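Local coordinates for protein oligogalacturonate lyase (Yersinia enterocolitica subsp. enterocolitica, PDB 3PE7) that catalyses the beta-elimination of oligogalacturonates in the cytoplasm, using a seven-bladed beta-propeller that holds a manganese ion, at residues Gln15-Gly20 and Val335-Thr340; Arg35-Gln40 and His353-Phe358; Gly47-Phe52 and Leu64-Thr69; Thr137-Ile142 and Val173-Gly178; Arg277-Met282 and Phe325-Gly330. One frame throughout, in Å; residues are numbered along the deposited sequence.

Contact 1: residues Gln15-Gly20 and Val335-Thr340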
# COMPACT_ATOMS: atom_id res chain seq x y z
N GLN A 15 1.56 -20.69 17.50
CA GLN A 15 2.08 -21.36 16.31
C GLN A 15 0.99 -21.47 15.27
O GLN A 15 -0.13 -21.86 15.59
CB GLN A 15 2.54 -22.78 16.68
CG GLN A 15 3.89 -22.85 17.35
CD GLN A 15 4.33 -24.29 17.54
OE1 GLN A 15 3.88 -24.96 18.48
NE2 GLN A 15 5.20 -24.77 16.65
N ASP A 16 1.31 -21.15 14.02
CA ASP A 16 0.34 -21.28 12.93
C ASP A 16 -0.24 -22.70 12.82
O ASP A 16 0.51 -23.67 12.89
CB ASP A 16 1.00 -20.91 11.60
CG ASP A 16 0.00 -20.85 10.46
OD1 ASP A 16 -0.23 -21.89 9.81
OD2 ASP A 16 -0.59 -19.77 10.25
N ALA A 17 -1.55 -22.79 12.64
CA ALA A 17 -2.29 -24.07 12.63
C ALA A 17 -1.85 -25.01 11.51
O ALA A 17 -1.89 -26.22 11.68
CB ALA A 17 -3.79 -23.81 12.55
N SER A 18 -1.41 -24.45 10.39
CA SER A 18 -1.06 -25.23 9.21
C SER A 18 0.44 -25.40 9.05
O SER A 18 0.89 -26.48 8.66
CB SER A 18 -1.62 -24.57 7.94
OG SER A 18 -3.03 -24.63 7.93
N THR A 19 1.22 -24.36 9.35
CA THR A 19 2.66 -24.37 9.03
C THR A 19 3.58 -24.49 10.24
O THR A 19 4.78 -24.76 10.10
CB THR A 19 3.09 -23.11 8.25
OG1 THR A 19 3.13 -21.99 9.16
CG2 THR A 19 2.11 -22.82 7.13
N GLY A 20 3.03 -24.22 11.41
CA GLY A 20 3.78 -24.24 12.65
C GLY A 20 4.66 -23.02 12.87
O GLY A 20 5.37 -22.96 13.87
N VAL A 335 3.92 -19.87 4.11
CA VAL A 335 4.60 -19.58 5.37
C VAL A 335 3.69 -19.53 6.60
O VAL A 335 4.10 -19.89 7.72
CB VAL A 335 5.51 -18.32 5.26
CG1 VAL A 335 6.61 -18.56 4.21
CG2 VAL A 335 4.71 -17.10 4.89
N ALA A 336 2.46 -19.10 6.39
CA ALA A 336 1.48 -18.97 7.47
C ALA A 336 0.11 -18.67 6.89
O ALA A 336 -0.02 -18.39 5.71
CB ALA A 336 1.89 -17.89 8.44
N ARG A 337 -0.91 -18.76 7.73
CA ARG A 337 -2.26 -18.41 7.35
C ARG A 337 -2.50 -16.95 7.70
O ARG A 337 -2.17 -16.51 8.80
CB ARG A 337 -3.27 -19.26 8.14
CG ARG A 337 -3.07 -20.78 7.98
CD ARG A 337 -3.98 -21.55 8.97
NE ARG A 337 -5.40 -21.41 8.60
CZ ARG A 337 -6.04 -22.19 7.73
NH1 ARG A 337 -5.41 -23.23 7.17
NH2 ARG A 337 -7.30 -21.95 7.44
N HIS A 338 -3.10 -16.20 6.78
CA HIS A 338 -3.69 -14.91 7.19
C HIS A 338 -5.11 -15.11 7.76
O HIS A 338 -5.50 -14.42 8.72
CB HIS A 338 -3.64 -13.86 6.05
CG HIS A 338 -4.49 -14.19 4.86
ND1 HIS A 338 -3.97 -14.49 3.62
CD2 HIS A 338 -5.83 -14.21 4.71
CE1 HIS A 338 -4.95 -14.72 2.77
NE2 HIS A 338 -6.10 -14.55 3.41
N ASP A 339 -5.87 -16.05 7.19
CA ASP A 339 -7.25 -16.34 7.65
C ASP A 339 -8.20 -15.12 7.70
O ASP A 339 -9.15 -15.10 8.49
CB ASP A 339 -7.24 -17.02 9.04
CG ASP A 339 -7.13 -18.53 8.96
OD1 ASP A 339 -7.71 -19.14 8.02
OD2 ASP A 339 -6.47 -19.10 9.86
N THR A 340 -7.96 -14.12 6.86
CA THR A 340 -8.88 -12.98 6.84
C THR A 340 -10.22 -13.36 6.21
O THR A 340 -10.27 -14.25 5.36
CB THR A 340 -8.27 -11.71 6.18
OG1 THR A 340 -8.98 -10.58 6.67
CG2 THR A 340 -8.39 -11.74 4.66
O HOH W 1 -0.83 -17.15 11.00
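The guanidinium of R337 is met at its edge by S18, whose OG lies near the guanidinium plane and accepts from NH1 over 2.9 Å. Its other nitrogens grip D339 side-on in a salt bridge: NE to OD2 at 2.8 Å, in the guanidinium plane, and NH2 to OD1, tilted from it. A bend at chi3 (69°) places NE for this grip, and with all three nitrogens engaged the rotation of the group is fixed. The second flat group, the carboxylate of D16, is turned 32° from the guanidinium and makes no ion pair with it, OD1 staying 5.3 Å from NE of R337. Instead the backbone N of R337 comes from above the carboxylate plane, giving a nearly straight bond (173°) of 2.7 Å to D16 OD2; a water also donates to OD2 and bridges it to R337 O. OD1 takes the N-H groups of S18 and T19, the latter on its anti lone pair, an Asx turn and Asx motif that shape the loop. T19 OG1 donates to V335 O over 2.7 Å and receives a bond from A21 N. Thus the buried carboxylate is satisfied largely by backbone groups. The loop between strands 12-15 and 22-25 is in this way tied to the end of strand 331-337, the outer strand of the adjoining blade, while S18 and R337 both pack on F321 of strand 321-326.

Contact 2: residues Arg35-Gln40 and His353-Phe358; sequences RNYFYQ and HPHPSF. With MN (manganese (II) ion), chain B.
The manganese site is where H355 meets R35, Y37 and F38: its NE2 binds the ion at 2.1 Å, H353 adds ND1, and H287 and Q350 contribute further ligands. The H355 imidazole is set by its surroundings. CB of H353 lies over one face, offset toward the rim, and a water in the ring plane accepts from ND1 at 2.7 Å while donating to R35 O, which would help to orient a metal ligand from the second shell. Y37 runs beside H355, pointing the same way, with H355 CE1 at the edge of the tyrosine ring, 3.6 Å from CD1; the planes stand at 73°. F38 crosses H355 at about a right angle and brings CD2 to within 4.0 Å of CD2 of H355, completing an aromatic cluster. Next to the cluster, R35, bent at chi2 and chi3, has its guanidinium beside the backbone that follows H355. H355 O sits over one guanidinium face, 2.9 Å from R35 NE, but the angle is too poor for a hydrogen bond. NH2 does bond S357 OG, which lies in the guanidinium plane; at 2.5 Å the separation is unusually short and deserves caution. The same NH2 also reaches L366 O of strand 364-369, beside which S357 opens the edge strand 357-358. Around the pair, F38 and S357 rest on M289 of strand 287-290, and Y37 on T129 of strand 124-132, so several blades converge here.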
# COMPACT_ATOMS: atom_id res chain seq x y z
N ARG A 35 -2.90 -2.46 9.64
CA ARG A 35 -1.66 -1.89 9.11
C ARG A 35 -1.95 -0.92 7.96
O ARG A 35 -3.06 -0.91 7.42
CB ARG A 35 -0.76 -3.04 8.66
CG ARG A 35 -1.25 -3.62 7.37
CD ARG A 35 -0.42 -2.93 6.27
NE ARG A 35 0.70 -3.77 6.14
CZ ARG A 35 1.96 -3.52 5.82
NH1 ARG A 35 2.46 -2.30 5.52
NH2 ARG A 35 2.73 -4.58 5.81
N ASN A 36 -0.96 -0.11 7.57
CA ASN A 36 -1.13 0.82 6.45
C ASN A 36 -0.97 0.12 5.09
O ASN A 36 -0.76 -1.10 5.04
CB ASN A 36 -0.16 2.03 6.60
CG ASN A 36 1.31 1.68 6.30
OD1 ASN A 36 2.13 2.58 6.05
ND2 ASN A 36 1.64 0.41 6.33
N TYR A 37 -1.08 0.87 3.99
CA TYR A 37 -0.84 0.26 2.69
C TYR A 37 0.61 -0.26 2.60
O TYR A 37 1.55 0.37 3.11
CB TYR A 37 -1.16 1.25 1.56
CG TYR A 37 -2.63 1.49 1.33
CD1 TYR A 37 -3.57 0.46 1.47
CD2 TYR A 37 -3.09 2.74 0.91
CE1 TYR A 37 -4.94 0.70 1.22
CE2 TYR A 37 -4.43 2.98 0.65
CZ TYR A 37 -5.35 1.96 0.81
OH TYR A 37 -6.69 2.22 0.56
N PHE A 38 0.76 -1.42 1.97
CA PHE A 38 2.01 -2.18 2.03
C PHE A 38 3.23 -1.50 1.40
O PHE A 38 4.36 -1.84 1.74
CB PHE A 38 1.83 -3.58 1.38
CG PHE A 38 1.39 -3.53 -0.05
CD1 PHE A 38 2.32 -3.43 -1.09
CD2 PHE A 38 0.02 -3.56 -0.36
CE1 PHE A 38 1.90 -3.37 -2.42
CE2 PHE A 38 -0.40 -3.48 -1.68
CZ PHE A 38 0.54 -3.40 -2.71
N TYR A 39 2.99 -0.57 0.48
CA TYR A 39 4.09 0.12 -0.21
C TYR A 39 4.57 1.38 0.52
O TYR A 39 5.59 2.00 0.13
CB TYR A 39 3.72 0.41 -1.68
CG TYR A 39 2.42 1.17 -1.84
CD1 TYR A 39 1.19 0.49 -1.92
CD2 TYR A 39 2.42 2.57 -1.89
CE1 TYR A 39 -0.01 1.20 -2.06
CE2 TYR A 39 1.23 3.27 -2.03
CZ TYR A 39 0.02 2.59 -2.09
OH TYR A 39 -1.15 3.30 -2.24
N GLN A 40 3.84 1.77 1.58
CA GLN A 40 4.15 2.97 2.39
C GLN A 40 4.96 2.61 3.64
O GLN A 40 4.63 1.63 4.35
CB GLN A 40 2.87 3.73 2.81
CG GLN A 40 1.98 4.27 1.64
CD GLN A 40 2.55 5.53 0.98
OE1 GLN A 40 1.89 6.58 0.96
NE2 GLN A 40 3.77 5.43 0.44
N HIS A 353 -7.91 -6.35 4.40
CA HIS A 353 -6.86 -6.80 3.47
C HIS A 353 -5.57 -7.10 4.24
O HIS A 353 -5.10 -6.25 4.99
CB HIS A 353 -6.61 -5.75 2.39
CG HIS A 353 -7.69 -5.69 1.36
ND1 HIS A 353 -7.49 -5.13 0.12
CD2 HIS A 353 -8.97 -6.13 1.39
CE1 HIS A 353 -8.61 -5.23 -0.58
NE2 HIS A 353 -9.52 -5.84 0.16
N PRO A 354 -4.99 -8.30 4.06
CA PRO A 354 -3.75 -8.57 4.81
C PRO A 354 -2.61 -7.61 4.49
O PRO A 354 -1.89 -7.19 5.40
CB PRO A 354 -3.40 -10.01 4.41
CG PRO A 354 -4.79 -10.64 4.09
CD PRO A 354 -5.55 -9.51 3.43
N HIS A 355 -2.46 -7.23 3.21
CA HIS A 355 -1.47 -6.23 2.79
C HIS A 355 -0.05 -6.56 3.32
O HIS A 355 0.59 -5.71 3.96
CB HIS A 355 -1.91 -4.82 3.24
CG HIS A 355 -3.03 -4.25 2.42
ND1 HIS A 355 -3.83 -3.22 2.87
CD2 HIS A 355 -3.48 -4.56 1.19
CE1 HIS A 355 -4.72 -2.92 1.95
NE2 HIS A 355 -4.54 -3.72 0.92
N PRO A 356 0.44 -7.78 3.03
CA PRO A 356 1.70 -8.17 3.67
C PRO A 356 2.92 -7.37 3.16
O PRO A 356 2.96 -6.97 2.00
CB PRO A 356 1.86 -9.64 3.28
CG PRO A 356 1.11 -9.77 1.98
CD PRO A 356 -0.09 -8.86 2.16
N SER A 357 3.87 -7.14 4.07
CA SER A 357 5.19 -6.62 3.72
C SER A 357 6.22 -7.24 4.67
O SER A 357 5.84 -7.89 5.65
CB SER A 357 5.23 -5.10 3.76
OG SER A 357 5.16 -4.63 5.10
N PHE A 358 7.51 -7.05 4.39
CA PHE A 358 8.57 -7.58 5.22
C PHE A 358 8.99 -6.58 6.29
O PHE A 358 8.98 -5.38 6.05
CB PHE A 358 9.78 -7.97 4.35
CG PHE A 358 9.52 -9.11 3.40
CD1 PHE A 358 9.12 -8.87 2.10
CD2 PHE A 358 9.67 -10.44 3.82
CE1 PHE A 358 8.88 -9.93 1.18
CE2 PHE A 358 9.43 -11.50 2.93
CZ PHE A 358 9.03 -11.25 1.60
MN MN B . -5.90 -3.95 -0.68
O HOH W 2 -4.24 -1.98 5.29

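Contact 3: residues Gly47-Phe52 and Leu64-Thr69; sequences GSKLLF and LLDLNT
F52 meets L65 obliquely, CE2 coming 3.7 Å from CB of the leucine, while next to L65 the CB of L50 approaches L67 CD1. L50 and L65 share one sheet face, and L50 and F52 also pack on L377 of strand 376-381. L64 and L51 lie on the other face. There the CG of L64 is anti to the backbone N (chi1 -168°); beyond it CD1 lies 3.8 Å from L51 N and CD2 4.0 Å from CD of K49. In the backbone, L50 and L65 form a hydrogen-bonded pair, L50 N to L65 O at 2.8 Å and L65 N to L50 O at 2.7 Å. A further bond runs from L67 N to S48 O. Toward the rim, K49 and D66 make a non-hydrogen-bonded pair whose side chains cross. Their salt bridge is long, NZ to OD2 3.7 Å, and a water also joins the two, accepting from K49 NZ and donating to D66 OD1, and to N68 OD1. D66 OD1 also receives N68 N and T69 N, an Asx turn and Asx motif continuing from the strand end. The whole is an antiparallel beta hairpin of strands 49-54 and 61-66, part of one blade of the seven-bladed propeller.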
# COMPACT_ATOMS: atom_id res chain seq x y z
N GLY A 47 13.69 -0.97 12.83
CA GLY A 47 12.67 -2.01 13.03
C GLY A 47 12.01 -2.00 14.40
O GLY A 47 11.25 -2.92 14.71
N SER A 48 12.28 -0.98 15.22
CA SER A 48 11.82 -1.01 16.61
C SER A 48 10.46 -0.39 16.85
O SER A 48 9.86 -0.61 17.89
CB SER A 48 12.85 -0.35 17.56
OG SER A 48 12.94 1.05 17.35
N LYS A 49 10.01 0.44 15.91
CA LYS A 49 8.71 1.10 16.07
C LYS A 49 7.85 0.90 14.83
O LYS A 49 8.37 0.76 13.72
CB LYS A 49 8.90 2.57 16.43
CG LYS A 49 9.46 2.77 17.86
CD LYS A 49 9.95 4.19 18.07
CE LYS A 49 10.66 4.32 19.42
NZ LYS A 49 11.85 3.41 19.49
N LEU A 50 6.53 0.88 15.02
CA LEU A 50 5.59 0.56 13.93
C LEU A 50 4.37 1.49 13.93
O LEU A 50 3.66 1.58 14.92
CB LEU A 50 5.15 -0.90 14.04
CG LEU A 50 4.04 -1.40 13.10
CD1 LEU A 50 4.49 -1.32 11.64
CD2 LEU A 50 3.62 -2.82 13.47
N LEU A 51 4.16 2.16 12.81
CA LEU A 51 2.98 2.98 12.53
C LEU A 51 1.79 2.07 12.19
O LEU A 51 1.93 1.16 11.36
CB LEU A 51 3.26 3.85 11.31
CG LEU A 51 2.12 4.80 10.87
CD1 LEU A 51 1.94 5.92 11.89
CD2 LEU A 51 2.42 5.36 9.48
N PHE A 52 0.64 2.36 12.78
CA PHE A 52 -0.60 1.61 12.48
C PHE A 52 -1.85 2.45 12.76
O PHE A 52 -1.78 3.55 13.31
CB PHE A 52 -0.65 0.26 13.21
CG PHE A 52 -0.95 0.35 14.67
CD1 PHE A 52 -2.23 0.07 15.13
CD2 PHE A 52 0.05 0.71 15.61
CE1 PHE A 52 -2.54 0.14 16.49
CE2 PHE A 52 -0.25 0.78 16.99
CZ PHE A 52 -1.55 0.50 17.44
N LEU A 64 1.78 5.01 17.06
CA LEU A 64 3.11 4.45 16.89
C LEU A 64 3.35 3.44 17.99
O LEU A 64 3.29 3.77 19.19
CB LEU A 64 4.19 5.56 16.93
CG LEU A 64 5.59 5.12 16.48
CD1 LEU A 64 5.64 4.93 14.96
CD2 LEU A 64 6.62 6.17 16.89
N LEU A 65 3.61 2.20 17.59
CA LEU A 65 3.80 1.11 18.54
C LEU A 65 5.30 0.87 18.74
O LEU A 65 6.04 0.63 17.77
CB LEU A 65 3.13 -0.18 18.01
CG LEU A 65 3.33 -1.50 18.76
CD1 LEU A 65 2.96 -1.41 20.24
CD2 LEU A 65 2.55 -2.62 18.06
N ASP A 66 5.74 0.95 20.00
CA ASP A 66 7.11 0.58 20.37
C ASP A 66 7.12 -0.94 20.56
O ASP A 66 6.49 -1.45 21.48
CB ASP A 66 7.57 1.31 21.63
CG ASP A 66 9.04 1.08 21.94
OD1 ASP A 66 9.50 -0.08 21.92
OD2 ASP A 66 9.74 2.07 22.23
N LEU A 67 7.82 -1.64 19.69
CA LEU A 67 7.75 -3.11 19.67
C LEU A 67 8.54 -3.76 20.81
O LEU A 67 8.35 -4.94 21.10
CB LEU A 67 8.19 -3.67 18.31
CG LEU A 67 7.33 -3.26 17.11
CD1 LEU A 67 8.08 -3.58 15.82
CD2 LEU A 67 5.99 -3.96 17.13
N ASN A 68 9.41 -2.98 21.45
CA ASN A 68 10.17 -3.48 22.58
C ASN A 68 9.40 -3.28 23.88
O ASN A 68 9.36 -4.14 24.75
CB ASN A 68 11.54 -2.79 22.63
CG ASN A 68 12.45 -3.21 21.49
OD1 ASN A 68 12.95 -2.37 20.75
ND2 ASN A 68 12.64 -4.50 21.33
N THR A 69 8.74 -2.14 23.97
CA THR A 69 8.10 -1.72 25.19
C THR A 69 6.62 -2.14 25.19
O THR A 69 5.98 -2.24 26.25
CB THR A 69 8.34 -0.21 25.32
OG1 THR A 69 8.64 0.15 26.66
CG2 THR A 69 7.25 0.59 24.75
O HOH W 3 11.93 0.57 20.90

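Contact 4: residues Thr137-Ile142 and Val173-Gly178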
# COMPACT_ATOMS: atom_id res chain seq x y z
N THR A 137 10.97 14.98 -0.28
CA THR A 137 10.90 16.42 -0.55
C THR A 137 9.75 16.78 -1.48
O THR A 137 9.39 17.97 -1.60
CB THR A 137 12.23 16.96 -1.15
OG1 THR A 137 12.53 16.27 -2.38
CG2 THR A 137 13.37 16.83 -0.16
N LYS A 138 9.17 15.76 -2.13
CA LYS A 138 8.08 15.92 -3.11
C LYS A 138 7.07 14.77 -2.97
O LYS A 138 7.44 13.69 -2.52
CB LYS A 138 8.61 15.93 -4.54
CG LYS A 138 9.43 17.18 -4.92
CD LYS A 138 10.06 17.05 -6.28
CE LYS A 138 11.30 16.19 -6.21
NZ LYS A 138 12.10 16.19 -7.48
N LEU A 139 5.82 15.03 -3.36
CA LEU A 139 4.77 14.01 -3.39
C LEU A 139 4.11 13.98 -4.75
O LEU A 139 4.02 15.02 -5.42
CB LEU A 139 3.66 14.35 -2.39
CG LEU A 139 3.88 14.45 -0.90
CD1 LEU A 139 2.54 14.84 -0.29
CD2 LEU A 139 4.35 13.13 -0.31
N VAL A 140 3.68 12.80 -5.18
CA VAL A 140 2.76 12.69 -6.31
C VAL A 140 1.40 12.15 -5.84
O VAL A 140 1.33 11.35 -4.90
CB VAL A 140 3.29 11.86 -7.50
CG1 VAL A 140 4.33 12.68 -8.29
CG2 VAL A 140 3.89 10.52 -7.05
N GLY A 141 0.34 12.62 -6.49
CA GLY A 141 -1.02 12.16 -6.18
C GLY A 141 -1.98 12.55 -7.28
O GLY A 141 -1.62 13.31 -8.19
N ILE A 142 -3.21 12.06 -7.20
CA ILE A 142 -4.24 12.35 -8.20
C ILE A 142 -5.30 13.28 -7.62
O ILE A 142 -5.71 13.10 -6.49
CB ILE A 142 -4.94 11.06 -8.71
CG1 ILE A 142 -3.92 10.08 -9.32
CG2 ILE A 142 -6.04 11.38 -9.74
CD1 ILE A 142 -3.14 10.62 -10.50
N VAL A 173 3.68 17.81 -5.61
CA VAL A 173 3.67 18.77 -4.52
C VAL A 173 5.06 18.87 -3.90
O VAL A 173 5.69 17.85 -3.60
CB VAL A 173 2.62 18.40 -3.42
CG1 VAL A 173 2.75 19.28 -2.19
CG2 VAL A 173 1.19 18.49 -3.98
N ASP A 174 5.53 20.11 -3.73
CA ASP A 174 6.78 20.38 -3.03
C ASP A 174 6.53 20.46 -1.53
O ASP A 174 5.74 21.30 -1.06
CB ASP A 174 7.36 21.71 -3.54
CG ASP A 174 8.76 21.98 -3.03
OD1 ASP A 174 8.99 21.98 -1.80
OD2 ASP A 174 9.65 22.22 -3.89
N LEU A 175 7.19 19.59 -0.78
CA LEU A 175 6.97 19.50 0.67
C LEU A 175 7.52 20.67 1.49
O LEU A 175 7.04 20.93 2.60
CB LEU A 175 7.49 18.17 1.23
CG LEU A 175 6.71 16.88 0.92
CD1 LEU A 175 7.43 15.69 1.52
CD2 LEU A 175 5.24 16.91 1.41
N LYS A 176 8.52 21.37 0.95
CA LYS A 176 9.11 22.52 1.64
C LYS A 176 8.31 23.80 1.39
O LYS A 176 8.07 24.59 2.32
CB LYS A 176 10.57 22.73 1.23
CG LYS A 176 11.59 22.00 2.12
CD LYS A 176 12.27 20.83 1.39
CE LYS A 176 13.43 21.30 0.52
NZ LYS A 176 13.66 20.38 -0.64
N THR A 177 7.89 24.00 0.15
CA THR A 177 7.23 25.25 -0.25
C THR A 177 5.71 25.12 -0.25
O THR A 177 4.99 26.08 0.02
CB THR A 177 7.70 25.71 -1.64
OG1 THR A 177 7.26 24.77 -2.63
CG2 THR A 177 9.22 25.82 -1.70
N GLY A 178 5.22 23.92 -0.54
CA GLY A 178 3.80 23.69 -0.63
C GLY A 178 3.27 24.03 -2.01
O GLY A 178 2.06 23.95 -2.25
O HOH W 4 10.96 20.11 -1.55
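L139 and V173 face each other as a hydrogen-bonded antiparallel pair, with L139 N to V173 O and V173 N to L139 O both at 2.8 Å, and K138 with D174 as the neighbouring non-hydrogen-bonded pair. These are the two middle strands, 138-145 and 168-174, of a four-stranded beta-propeller blade. Beyond the pairs L175 N donates to T137 O, and K138 CA makes a CA-H...O contact with V173 O at 3.1 Å. Among the side chains, L175 crosses L139 at about a right angle and sets CD2 3.6 Å from L139 CG, while its CB and CG rest on T137 O. Its CG is anti to the carbonyl carbon (chi1 -72°), beside the backbone N. CB of L139 also meets CB of V173. This apolar face is continued by W130 of strand 124-132, touched by L139 and V173, and by V117 and Y118 of the preceding blade. On the opposite face K138 turns its NZ to salt bridges with E223 and D200. Past the strand D174 OD1 takes K176 N and T177 N in an Asx turn and Asx motif. K176, bent at chi2 and chi3, runs beside T137 with NZ 3.6 Å from CG2. One water closes the group, accepting from K176 NZ at 2.9 Å and donating to T137 O and D174 OD1, each at 2.7 Å.

Contact 5: residues Arg277-Met282 and Phe325-Gly330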
# COMPACT_ATOMS: atom_id res chain seq x y z
N ARG A 277 9.85 -9.22 -18.35
CA ARG A 277 10.24 -10.63 -18.21
C ARG A 277 9.36 -11.36 -17.20
O ARG A 277 9.07 -10.84 -16.13
CB ARG A 277 11.71 -10.71 -17.78
CG ARG A 277 12.67 -10.31 -18.88
CD ARG A 277 14.06 -10.84 -18.57
NE ARG A 277 14.96 -9.77 -18.15
CZ ARG A 277 16.12 -9.52 -18.75
NH1 ARG A 277 16.53 -10.26 -19.77
NH2 ARG A 277 16.88 -8.52 -18.31
N GLN A 278 8.95 -12.58 -17.56
CA GLN A 278 8.20 -13.45 -16.66
C GLN A 278 9.16 -14.09 -15.66
O GLN A 278 10.13 -14.75 -16.04
CB GLN A 278 7.48 -14.54 -17.46
CG GLN A 278 6.60 -15.43 -16.61
CD GLN A 278 5.91 -16.51 -17.43
OE1 GLN A 278 5.07 -16.22 -18.27
NE2 GLN A 278 6.24 -17.75 -17.16
N LEU A 279 8.88 -13.89 -14.38
CA LEU A 279 9.77 -14.39 -13.34
C LEU A 279 9.35 -15.76 -12.83
O LEU A 279 10.18 -16.67 -12.72
CB LEU A 279 9.89 -13.38 -12.19
CG LEU A 279 10.33 -11.96 -12.59
CD1 LEU A 279 10.42 -11.07 -11.35
CD2 LEU A 279 11.68 -11.98 -13.35
N THR A 280 8.06 -15.91 -12.51
CA THR A 280 7.56 -17.15 -11.90
C THR A 280 6.03 -17.17 -11.90
O THR A 280 5.38 -16.14 -12.06
CB THR A 280 8.10 -17.36 -10.46
OG1 THR A 280 7.70 -18.66 -9.99
CG2 THR A 280 7.57 -16.28 -9.48
N SER A 281 5.46 -18.37 -11.73
CA SER A 281 4.03 -18.50 -11.57
C SER A 281 3.74 -18.26 -10.08
O SER A 281 4.65 -18.33 -9.25
CB SER A 281 3.58 -19.90 -11.99
OG SER A 281 4.27 -20.87 -11.22
N MET A 282 2.49 -17.95 -9.74
CA MET A 282 2.12 -17.76 -8.34
C MET A 282 0.66 -18.20 -8.13
O MET A 282 -0.12 -18.21 -9.08
CB MET A 282 2.26 -16.28 -7.96
CG MET A 282 1.31 -15.37 -8.72
SD MET A 282 1.39 -13.63 -8.28
CE MET A 282 1.25 -13.62 -6.50
N PHE A 325 7.92 -15.81 -1.92
CA PHE A 325 8.58 -16.23 -3.15
C PHE A 325 10.04 -15.88 -3.05
O PHE A 325 10.39 -14.71 -2.88
CB PHE A 325 7.94 -15.54 -4.37
CG PHE A 325 6.45 -15.69 -4.43
CD1 PHE A 325 5.88 -16.80 -5.04
CD2 PHE A 325 5.63 -14.75 -3.84
CE1 PHE A 325 4.49 -16.95 -5.07
CE2 PHE A 325 4.24 -14.89 -3.87
CZ PHE A 325 3.67 -15.99 -4.48
N ASN A 326 10.91 -16.90 -3.09
CA ASN A 326 12.35 -16.67 -3.08
C ASN A 326 12.81 -16.52 -4.51
O ASN A 326 12.81 -17.48 -5.30
CB ASN A 326 13.07 -17.82 -2.35
CG ASN A 326 14.57 -17.60 -2.23
OD1 ASN A 326 15.21 -17.02 -3.12
ND2 ASN A 326 15.16 -18.08 -1.13
N MET A 327 13.17 -15.29 -4.87
CA MET A 327 13.42 -14.95 -6.25
C MET A 327 14.84 -15.33 -6.69
O MET A 327 15.16 -15.25 -7.86
CB MET A 327 13.15 -13.46 -6.51
CG MET A 327 11.79 -12.94 -5.99
SD MET A 327 10.33 -13.81 -6.62
CE MET A 327 10.44 -13.40 -8.38
N LYS A 328 15.68 -15.73 -5.75
CA LYS A 328 17.03 -16.20 -6.09
C LYS A 328 16.98 -17.67 -6.49
O LYS A 328 17.70 -18.10 -7.41
CB LYS A 328 17.98 -16.01 -4.91
CG LYS A 328 18.46 -14.60 -4.70
CD LYS A 328 19.40 -14.56 -3.50
CE LYS A 328 19.82 -13.13 -3.17
NZ LYS A 328 20.60 -13.12 -1.90
N ASN A 329 16.14 -18.41 -5.76
CA ASN A 329 15.92 -19.85 -5.82
C ASN A 329 14.87 -20.25 -6.86
O ASN A 329 14.89 -21.36 -7.40
CB ASN A 329 15.31 -20.28 -4.46
CG ASN A 329 16.33 -20.81 -3.48
OD1 ASN A 329 17.24 -20.10 -3.04
ND2 ASN A 329 16.16 -22.06 -3.09
N GLY A 330 13.90 -19.37 -7.08
CA GLY A 330 12.69 -19.73 -7.80
C GLY A 330 11.74 -20.59 -6.97
O GLY A 330 10.85 -21.24 -7.53
O HOH W 5 9.62 -20.44 -10.08
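The apolar contact has two parts, M327 with L279 and F325 with M282. The methionine M327 is bent at both chi2 and chi3 (-65°), and the second bend puts CE at the tip against L279, 3.8 Å from CD1 and equally near CB; CG2 of T280 lies 4.2 Å from the same CE. The two side chains L279 and M327 cross at about a right angle. So do M282 and F325: CB of M282 approaches F325 CE1 to 3.7 Å, and CE of the methionine, brought round by its own bend at chi3, lies 3.9 Å from F325 CZ. Polar contact is indirect. A water joins the segments, 2.6 Å from T280 OG1 and donating to G330 O at 2.9 Å. Within segment 325-330, N326 OD1 receives K328 N and N329 N, an Asx turn and Asx motif that carry the chain round to G330. Backbone shape contributes as well. L279 and T280 both face I266 in a classic beta bulge, and the CB atoms of both point toward segment 325-330. Strand 276-285 is an edge strand of its blade, and strand 321-326 lies inside the next, where F325 and M327 also touch M297. With no direct hydrogen bond across it and 240 Å² buried in all, this seam between blades rests on apolar contacts and a bridging water, without the directional backbone bonding found inside a blade.

Overall arrangement
Contact 2 lies at the hub, its centre about 5 Å from the centre of the chain and holding two manganese ligands; the other four centres lie about 19 to 22 Å out. Contacts 3 and 4 bind strands within a blade, whereas contacts 1 and 5 join blades that neighbour each other around the ring. Contacts 1 and 5 reach the same sheet, through strands 331-337 and 321-326, with nearest atoms about 7 Å apart. Only contacts 1 and 2 touch, where CG of H338 packs on CG of P354 at 3.6 Å, linking the rim to the metal loop. Contacts 1 and 4 lie on opposite sides of the chain's centre, their own centres about 40 Å apart.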